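Local coordinates for beta-ketoacyl-[acyl-carrier-protein] synthase III (Pseudomonas aeruginosa, PDB 2X3E) that probably catalyses the first condensation of fatty acid synthesis, joining the acetyl group of acetyl-CoA to two carbons from malonyl-ACP to give 3-oxobutanoyl-ACP, at residues 246-251 with 284-289; 134-139 with 162-167; 78-83 with 105-110. The protein carries 1 engineered substitution. All coordinates share one frame; numbering follows the deposited sequence.

Interaction 1: 246-251 with 284-289; sequences HLVPHQ and ASIPLA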
loop_
_atom_site.group_PDB
_atom_site.type_symbol
_atom_site.label_atom_id
_atom_site.label_comp_id
_atom_site.label_asym_id
_atom_site.label_seq_id
_atom_site.Cartn_x
_atom_site.Cartn_y
_atom_site.Cartn_z
ATOM N N HIS A 246 -28.051 -0.183 6.942
ATOM C CA HIS A 246 -27.057 -1.246 6.780
ATOM C C HIS A 246 -25.728 -0.909 7.438
ATOM O O HIS A 246 -25.099 0.100 7.119
ATOM C CB HIS A 246 -26.805 -1.523 5.296
ATOM C CG HIS A 246 -28.055 -1.681 4.493
ATOM N ND1 HIS A 246 -28.931 -2.726 4.686
ATOM C CD2 HIS A 246 -28.571 -0.932 3.490
ATOM C CE1 HIS A 246 -29.944 -2.605 3.847
ATOM N NE2 HIS A 246 -29.748 -1.527 3.108
ATOM N N LEU A 247 -25.306 -1.767 8.357
ATOM C CA LEU A 247 -23.975 -1.705 8.932
ATOM C C LEU A 247 -23.203 -2.925 8.437
ATOM O O LEU A 247 -23.632 -4.066 8.657
ATOM C CB LEU A 247 -24.042 -1.720 10.455
ATOM C CG LEU A 247 -22.700 -1.580 11.184
ATOM C CD1 LEU A 247 -21.978 -0.300 10.788
ATOM C CD2 LEU A 247 -22.932 -1.639 12.697
ATOM N N VAL A 248 -22.088 -2.682 7.760
ATOM C CA VAL A 248 -21.261 -3.749 7.201
ATOM C C VAL A 248 -19.869 -3.681 7.830
ATOM O O VAL A 248 -18.981 -2.991 7.335
ATOM C CB VAL A 248 -21.140 -3.658 5.671
ATOM C CG1 VAL A 248 -20.532 -4.943 5.132
ATOM C CG2 VAL A 248 -22.495 -3.415 5.042
ATOM N N PRO A 249 -19.688 -4.375 8.956
ATOM C CA PRO A 249 -18.401 -4.381 9.630
ATOM C C PRO A 249 -17.438 -5.434 9.083
ATOM O O PRO A 249 -17.852 -6.419 8.457
ATOM C CB PRO A 249 -18.780 -4.721 11.069
ATOM C CG PRO A 249 -19.986 -5.522 10.944
ATOM C CD PRO A 249 -20.737 -5.000 9.778
ATOM N N HIS A 250 -16.154 -5.223 9.334
ATOM C CA HIS A 250 -15.183 -6.284 9.191
ATOM C C HIS A 250 -15.677 -7.464 10.021
ATOM O O HIS A 250 -16.031 -7.311 11.195
ATOM C CB HIS A 250 -13.799 -5.815 9.664
ATOM C CG HIS A 250 -12.857 -6.934 9.978
ATOM N ND1 HIS A 250 -12.602 -7.956 9.090
ATOM C CD2 HIS A 250 -12.111 -7.194 11.078
ATOM C CE1 HIS A 250 -11.744 -8.802 9.635
ATOM N NE2 HIS A 250 -11.428 -8.361 10.839
ATOM N N GLN A 251 -15.705 -8.638 9.403
ATOM C CA GLN A 251 -16.268 -9.831 10.015
ATOM C C GLN A 251 -15.233 -10.471 10.951
ATOM O O GLN A 251 -14.686 -11.540 10.669
ATOM C CB GLN A 251 -16.730 -10.810 8.926
ATOM C CG GLN A 251 -17.653 -10.174 7.855
ATOM C CD GLN A 251 -19.092 -10.021 8.300
ATOM O OE1 GLN A 251 -19.771 -11.013 8.556
ATOM N NE2 GLN A 251 -19.574 -8.772 8.380
ATOM N N ALA A 284 -10.845 -8.772 2.597
ATOM C CA ALA A 284 -12.002 -9.179 1.785
ATOM C C ALA A 284 -13.350 -9.161 2.523
ATOM O O ALA A 284 -14.404 -9.283 1.886
ATOM C CB ALA A 284 -11.762 -10.572 1.203
ATOM N N SER A 285 -13.336 -9.010 3.849
ATOM C CA SER A 285 -14.528 -9.311 4.657
ATOM C C SER A 285 -15.721 -8.409 4.347
ATOM O O SER A 285 -16.849 -8.894 4.196
ATOM C CB SER A 285 -14.199 -9.272 6.154
ATOM O OG SER A 285 -13.918 -7.956 6.602
ATOM N N ILE A 286 -15.468 -7.108 4.241
ATOM C CA ILE A 286 -16.529 -6.143 3.948
ATOM C C ILE A 286 -17.131 -6.343 2.546
ATOM O O ILE A 286 -18.344 -6.474 2.418
ATOM C CB ILE A 286 -16.049 -4.690 4.139
ATOM C CG1 ILE A 286 -15.733 -4.438 5.615
ATOM C CG2 ILE A 286 -17.116 -3.703 3.641
ATOM C CD1 ILE A 286 -15.155 -3.052 5.892
ATOM N N PRO A 287 -16.297 -6.410 1.491
ATOM C CA PRO A 287 -16.954 -6.623 0.190
ATOM C C PRO A 287 -17.580 -8.025 0.015
ATOM O O PRO A 287 -18.566 -8.172 -0.712
ATOM C CB PRO A 287 -15.833 -6.362 -0.818
ATOM C CG PRO A 287 -14.560 -6.613 -0.052
ATOM C CD PRO A 287 -14.858 -6.132 1.342
ATOM N N LEU A 288 -17.045 -9.042 0.683
ATOM C CA LEU A 288 -17.707 -10.353 0.658
ATOM C C LEU A 288 -19.061 -10.282 1.371
ATOM O O LEU A 288 -20.043 -10.868 0.901
ATOM C CB LEU A 288 -16.831 -11.445 1.259
ATOM C CG LEU A 288 -15.690 -11.928 0.364
ATOM C CD1 LEU A 288 -14.722 -12.762 1.175
ATOM C CD2 LEU A 288 -16.226 -12.719 -0.821
ATOM N N ALA A 289 -19.125 -9.546 2.482
ATOM C CA ALA A 289 -20.393 -9.340 3.190
ATOM C C ALA A 289 -21.390 -8.564 2.321
ATOM O O ALA A 289 -22.569 -8.912 2.270
ATOM C CB ALA A 289 -20.169 -8.625 4.543
#

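Interaction 2: 134-139 with 162-167; sequences ALLVGV and GAVVLR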
loop_
_atom_site.group_PDB
_atom_site.type_symbol
_atom_site.label_atom_id
_atom_site.label_comp_id
_atom_site.label_asym_id
_atom_site.label_seq_id
_atom_site.Cartn_x
_atom_site.Cartn_y
_atom_site.Cartn_z
ATOM N N ALA A 134 -11.877 3.353 -11.033
ATOM C CA ALA A 134 -10.942 2.490 -10.326
ATOM C C ALA A 134 -11.585 1.206 -9.861
ATOM O O ALA A 134 -12.776 1.167 -9.541
ATOM C CB ALA A 134 -10.367 3.216 -9.125
ATOM N N LEU A 135 -10.765 0.162 -9.818
ATOM C CA LEU A 135 -11.073 -1.055 -9.095
ATOM C C LEU A 135 -10.365 -1.014 -7.746
ATOM O O LEU A 135 -9.168 -0.703 -7.670
ATOM C CB LEU A 135 -10.591 -2.286 -9.876
ATOM C CG LEU A 135 -11.570 -2.888 -10.883
ATOM C CD1 LEU A 135 -10.838 -3.741 -11.915
ATOM C CD2 LEU A 135 -12.633 -3.730 -10.153
ATOM N N LEU A 136 -11.105 -1.326 -6.689
ATOM C CA LEU A 136 -10.523 -1.621 -5.384
ATOM C C LEU A 136 -10.865 -3.065 -5.049
ATOM O O LEU A 136 -12.039 -3.435 -5.037
ATOM C CB LEU A 136 -11.080 -0.701 -4.302
ATOM C CG LEU A 136 -10.687 -1.072 -2.865
ATOM C CD1 LEU A 136 -9.184 -0.935 -2.680
ATOM C CD2 LEU A 136 -11.454 -0.197 -1.870
ATOM N N VAL A 137 -9.843 -3.878 -4.793
ATOM C CA VAL A 137 -10.049 -5.267 -4.400
ATOM C C VAL A 137 -9.524 -5.484 -2.991
ATOM O O VAL A 137 -8.335 -5.287 -2.733
ATOM C CB VAL A 137 -9.317 -6.257 -5.333
ATOM C CG1 VAL A 137 -9.670 -7.707 -4.960
ATOM C CG2 VAL A 137 -9.644 -5.977 -6.800
ATOM N N GLY A 138 -10.423 -5.847 -2.084
ATOM C CA GLY A 138 -10.042 -6.362 -0.773
ATOM C C GLY A 138 -9.819 -7.855 -0.907
ATOM O O GLY A 138 -10.742 -8.583 -1.244
ATOM N N VAL A 139 -8.588 -8.305 -0.680
ATOM C CA VAL A 139 -8.236 -9.713 -0.845
ATOM C C VAL A 139 -7.213 -10.137 0.193
ATOM O O VAL A 139 -6.247 -9.422 0.450
ATOM C CB VAL A 139 -7.670 -10.001 -2.262
ATOM C CG1 VAL A 139 -6.472 -9.081 -2.597
ATOM C CG2 VAL A 139 -7.290 -11.475 -2.407
ATOM N N GLY A 162 -13.058 -9.614 -2.546
ATOM C CA GLY A 162 -14.214 -8.820 -2.926
ATOM C C GLY A 162 -13.753 -7.524 -3.560
ATOM O O GLY A 162 -12.774 -6.917 -3.115
ATOM N N ALA A 163 -14.462 -7.091 -4.599
ATOM C CA ALA A 163 -14.047 -5.928 -5.370
ATOM C C ALA A 163 -15.209 -4.990 -5.655
ATOM O O ALA A 163 -16.357 -5.429 -5.830
ATOM C CB ALA A 163 -13.418 -6.376 -6.672
ATOM N N VAL A 164 -14.897 -3.699 -5.681
ATOM C CA VAL A 164 -15.826 -2.678 -6.127
ATOM C C VAL A 164 -15.195 -1.838 -7.230
ATOM O O VAL A 164 -13.966 -1.694 -7.300
ATOM C CB VAL A 164 -16.277 -1.739 -4.974
ATOM C CG1 VAL A 164 -17.135 -2.483 -3.987
ATOM C CG2 VAL A 164 -15.071 -1.096 -4.275
ATOM N N VAL A 165 -16.055 -1.309 -8.096
ATOM C CA VAL A 165 -15.679 -0.307 -9.086
ATOM C C VAL A 165 -16.173 1.046 -8.577
ATOM O O VAL A 165 -17.324 1.165 -8.132
ATOM C CB VAL A 165 -16.310 -0.599 -10.460
ATOM C CG1 VAL A 165 -16.060 0.554 -11.442
ATOM C CG2 VAL A 165 -15.779 -1.922 -11.021
ATOM N N LEU A 166 -15.287 2.041 -8.612
ATOM C CA LEU A 166 -15.621 3.423 -8.280
ATOM C C LEU A 166 -15.479 4.274 -9.532
ATOM O O LEU A 166 -14.601 4.023 -10.359
ATOM C CB LEU A 166 -14.682 3.969 -7.205
ATOM C CG LEU A 166 -14.687 3.304 -5.833
ATOM C CD1 LEU A 166 -13.476 3.756 -5.029
ATOM C CD2 LEU A 166 -15.972 3.622 -5.088
ATOM N N ARG A 167 -16.349 5.266 -9.684
ATOM C CA ARG A 167 -16.246 6.222 -10.790
ATOM C C ARG A 167 -16.381 7.646 -10.280
ATOM O O ARG A 167 -16.957 7.879 -9.223
ATOM C CB ARG A 167 -17.333 5.960 -11.841
ATOM C CG ARG A 167 -18.763 6.199 -11.358
ATOM C CD ARG A 167 -19.744 6.231 -12.525
ATOM N NE ARG A 167 -21.140 6.273 -12.092
ATOM C CZ ARG A 167 -21.767 7.344 -11.606
ATOM N NH1 ARG A 167 -21.135 8.505 -11.449
ATOM N NH2 ARG A 167 -23.046 7.243 -11.261
#

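Interaction 3: 78-83 with 105-110; sequences LATSTG and AFDLSA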
loop_
_atom_site.group_PDB
_atom_site.type_symbol
_atom_site.label_atom_id
_atom_site.label_comp_id
_atom_site.label_asym_id
_atom_site.label_seq_id
_atom_site.Cartn_x
_atom_site.Cartn_y
_atom_site.Cartn_z
ATOM N N LEU A 78 -5.098 -3.088 -4.779
ATOM C CA LEU A 78 -5.389 -4.214 -3.902
ATOM C C LEU A 78 -5.082 -3.835 -2.467
ATOM O O LEU A 78 -3.960 -3.403 -2.152
ATOM C CB LEU A 78 -4.575 -5.461 -4.258
ATOM C CG LEU A 78 -4.574 -6.077 -5.661
ATOM C CD1 LEU A 78 -4.297 -7.583 -5.567
ATOM C CD2 LEU A 78 -5.833 -5.791 -6.487
ATOM N N ALA A 79 -6.084 -3.982 -1.610
ATOM C CA ALA A 79 -5.900 -3.911 -0.164
ATOM C C ALA A 79 -5.628 -5.334 0.312
ATOM O O ALA A 79 -6.533 -6.173 0.283
ATOM C CB ALA A 79 -7.142 -3.347 0.499
ATOM N N THR A 80 -4.381 -5.608 0.706
ATOM C CA THR A 80 -3.950 -6.963 1.090
ATOM C C THR A 80 -2.749 -6.950 2.034
ATOM O O THR A 80 -1.936 -6.024 2.008
ATOM C CB THR A 80 -3.590 -7.841 -0.153
ATOM O OG1 THR A 80 -3.427 -9.207 0.244
ATOM C CG2 THR A 80 -2.305 -7.372 -0.845
ATOM N N SER A 81 -2.666 -7.984 2.869
ATOM C CA SER A 81 -1.486 -8.269 3.694
ATOM C C SER A 81 -0.832 -9.597 3.275
ATOM O O SER A 81 0.070 -10.091 3.949
ATOM C CB SER A 81 -1.881 -8.351 5.168
ATOM O OG SER A 81 -2.597 -7.199 5.569
ATOM N N THR A 82 -1.305 -10.171 2.171
ATOM C CA THR A 82 -0.866 -11.490 1.726
ATOM C C THR A 82 -0.659 -11.453 0.222
ATOM O O THR A 82 -1.245 -12.242 -0.531
ATOM C CB THR A 82 -1.896 -12.567 2.114
ATOM O OG1 THR A 82 -3.199 -12.155 1.684
ATOM C CG2 THR A 82 -1.907 -12.778 3.619
ATOM N N GLY A 83 0.169 -10.504 -0.214
ATOM C CA GLY A 83 0.508 -10.365 -1.626
ATOM C C GLY A 83 1.245 -11.592 -2.129
ATOM O O GLY A 83 1.825 -12.335 -1.340
ATOM N N ALA A 105 -1.414 1.127 -10.586
ATOM C CA ALA A 105 -1.645 -0.089 -9.796
ATOM C C ALA A 105 -0.696 -0.201 -8.614
ATOM O O ALA A 105 0.512 -0.060 -8.779
ATOM C CB ALA A 105 -1.518 -1.326 -10.690
ATOM N N PHE A 106 -1.254 -0.444 -7.429
ATOM C CA PHE A 106 -0.453 -0.655 -6.222
ATOM C C PHE A 106 -1.224 -1.416 -5.148
ATOM O O PHE A 106 -2.449 -1.505 -5.215
ATOM C CB PHE A 106 0.066 0.692 -5.670
ATOM C CG PHE A 106 -1.018 1.628 -5.152
ATOM C CD1 PHE A 106 -1.430 1.577 -3.821
ATOM C CD2 PHE A 106 -1.587 2.592 -5.985
ATOM C CE1 PHE A 106 -2.404 2.448 -3.333
ATOM C CE2 PHE A 106 -2.552 3.472 -5.513
ATOM C CZ PHE A 106 -2.972 3.399 -4.182
ATOM N N ASP A 107 -0.495 -1.968 -4.173
ATOM C CA ASP A 107 -1.090 -2.651 -3.014
ATOM C C ASP A 107 -1.071 -1.725 -1.794
ATOM O O ASP A 107 -0.114 -0.964 -1.603
ATOM C CB ASP A 107 -0.328 -3.939 -2.658
ATOM C CG ASP A 107 -0.400 -5.016 -3.739
ATOM O OD1 ASP A 107 -1.016 -4.801 -4.809
ATOM O OD2 ASP A 107 0.192 -6.107 -3.518
ATOM N N LEU A 108 -2.121 -1.809 -0.971
ATOM C CA LEU A 108 -2.256 -1.015 0.250
ATOM C C LEU A 108 -2.310 -1.967 1.435
ATOM O O LEU A 108 -3.046 -2.951 1.401
ATOM C CB LEU A 108 -3.525 -0.156 0.187
ATOM C CG LEU A 108 -3.776 0.824 1.342
ATOM C CD1 LEU A 108 -4.548 2.049 0.839
ATOM C CD2 LEU A 108 -4.513 0.165 2.520
ATOM N N SER A 109 -1.515 -1.689 2.466
ATOM C CA SER A 109 -1.444 -2.543 3.648
ATOM C C SER A 109 -2.071 -1.853 4.852
ATOM O O SER A 109 -1.527 -0.881 5.360
ATOM C CB SER A 109 0.009 -2.887 3.956
ATOM O OG SER A 109 0.111 -3.550 5.197
ATOM N N ALA A 110 -3.240 -2.334 5.266
ATOM C CA ALA A 110 -3.879 -1.887 6.504
ATOM C C ALA A 110 -4.685 -3.027 7.136
ATOM O O ALA A 110 -5.715 -2.799 7.766
ATOM C CB ALA A 110 -4.770 -0.666 6.253
HETATM O O HOH W 1 -1.433 -5.050 6.898
#

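Interaction 1: 246-251 with 284-289
Val248 opens the contact: its CG1 reaches from strand 246-249 to the beginning of helix 285-295, lying 3.7 Å from Ala289 CB and 3.9 Å from Ile286 CG2. CG1 stands anti to the backbone N (chi1 -168°), which brings it up to both of these carbons and close to Ile286 O. The ring of Pro249 turns from the helix toward Leu257 and Val271, but its backbone carbonyl matters here, since Pro249 O accepts a bond from Gln251 NE2. At His250 the chain leaves the strand. The backbone N of His250 sits 3.8 Å from Ile286 CG1, and the ethyl arm of that isoleucine runs along the strand's end past Val248 O.

The imidazole of His250 is the polar centre of the contact. Its ND1 edge meets Ser285 OG at 2.8 Å, in the ring plane and nearly straight at 170°; either atom could be the donor. Ser285 OG also hydrogen-bonds to Val282 O, so the serine has a second anchor and probably helps hold the ring's rotation. This is the active site of the thiolase-like fold: His250, Asn280 and position 112 are its predicted active-site positions, the last an engineered alanine here. The side chain of His250 touches Asn280 and Ala112.

Gln251, first of the predicted ACP-binding region, folds back at chi2 (-80°), bringing its amide back toward Pro249 O. NE2 donates 2.9 Å to Pro249 O, with the acceptor close to the amide plane, and also bonds Val272 O, while OE1 is held by Asn274 N and Ser273 OG. On the helix side, CG packs 4.0 Å from Ser285 CB, and the amide NE2 lies 3.9 Å from Ala289 CB.

Interaction 2: 134-139 with 162-167
Six backbone hydrogen bonds tie Ala134, Leu136 and Gly138 to Leu166, Val164 and Gly162, each pair bonded in both directions. Leu136 and Val164 exchange bonds of 2.9 Å both ways. At the Gly138 end the two bonds differ in straightness: Gly162 N to Gly138 O is 170° at the hydrogen, Gly138 N to Gly162 O only 136°. Between these pairs, CA-H groups add contacts, among them Ala163 CA 3.2 Å from Leu136 O.

Strands 133-140 and 160-169 are antiparallel neighbours inside a five-stranded mixed sheet of the thiolase-like fold, flanked by 75-79 and 5-14.

The side chains divide between two faces. On the one carrying Leu135, Val137, Ala163 and Val165, helix 53-68 packs outside, and the Leu135 side chain slants across that of Val165, CD2 meeting Val165 CG2 at 3.7 Å. Val137 CG2, anti to its carbonyl carbon, lies 3.8 Å from Ala163 CB. On the other face Val164 CG2 lies 4.0 Å from Leu136 CB. Ala134, Leu136 and Leu166 there press on helix 114-127, whereas Gly138 and Gly162 continue this face without side chains.

Interaction 3: 78-83 with 105-110
Leu78 and Asp107, then Ala79 and Leu108, pair in parallel, bound by Leu78 N to Phe106 O, Leu108 N to Leu78 O (2.7 Å) and Thr80 N to Leu108 O. These are the two strands of a beta-alpha-beta crossover whose helix is 91-97. Strand 104-109 is the last of its sheet within the chain, but Asp107 and Ser109 pair antiparallel with a strand of the second subunit, carrying the sheet across the dimer interface.

Asp107 lies alongside Leu78 and Thr80, pointing the same way as both. Its OD1 comes 3.7 Å from Leu78 CB and OD2 3.9 Å from Thr80 CG2. The carboxylate oxygens find their bonds at the crossover helix's start, OD1 from Ala91 N and OD2 from Thr90 N. Leu108 turns to the face with Ala79 and packs on Tyr117 and Ser121 of helix 114-127.

Thr80 OG1, anti to the backbone N (chi1 -169°), accepts from Thr82 N at 3.0 Å in an ST turn, and also bonds Val139 O and Asp140 OD1. Farther along, one water bridges the two segments, 2.8 Å from Ser81 OG and 2.7 Å from Ser109 OG.

Along the chain interaction 3 closes first, then interaction 2, then interaction 1. Interactions 2 and 3 share the five-stranded sheet: their centres are 12 Å apart, and strands 133-140 and 75-79 are neighbours, with probable backbone bonds at Val137 and Val139 to Ala79. Interaction 1 belongs to the C-terminal half, with strand 246-249 at the edge of the four-stranded sheet. It lies about 14 Å centre to centre from interaction 2, yet Ala284 CB and Pro287 CG pack on the Gly138 and Gly162 carbonyls. The start of helix 285-295 thus lies between the five-stranded sheet and predicted catalytic His250, while interaction 3 reaches the dimer interface.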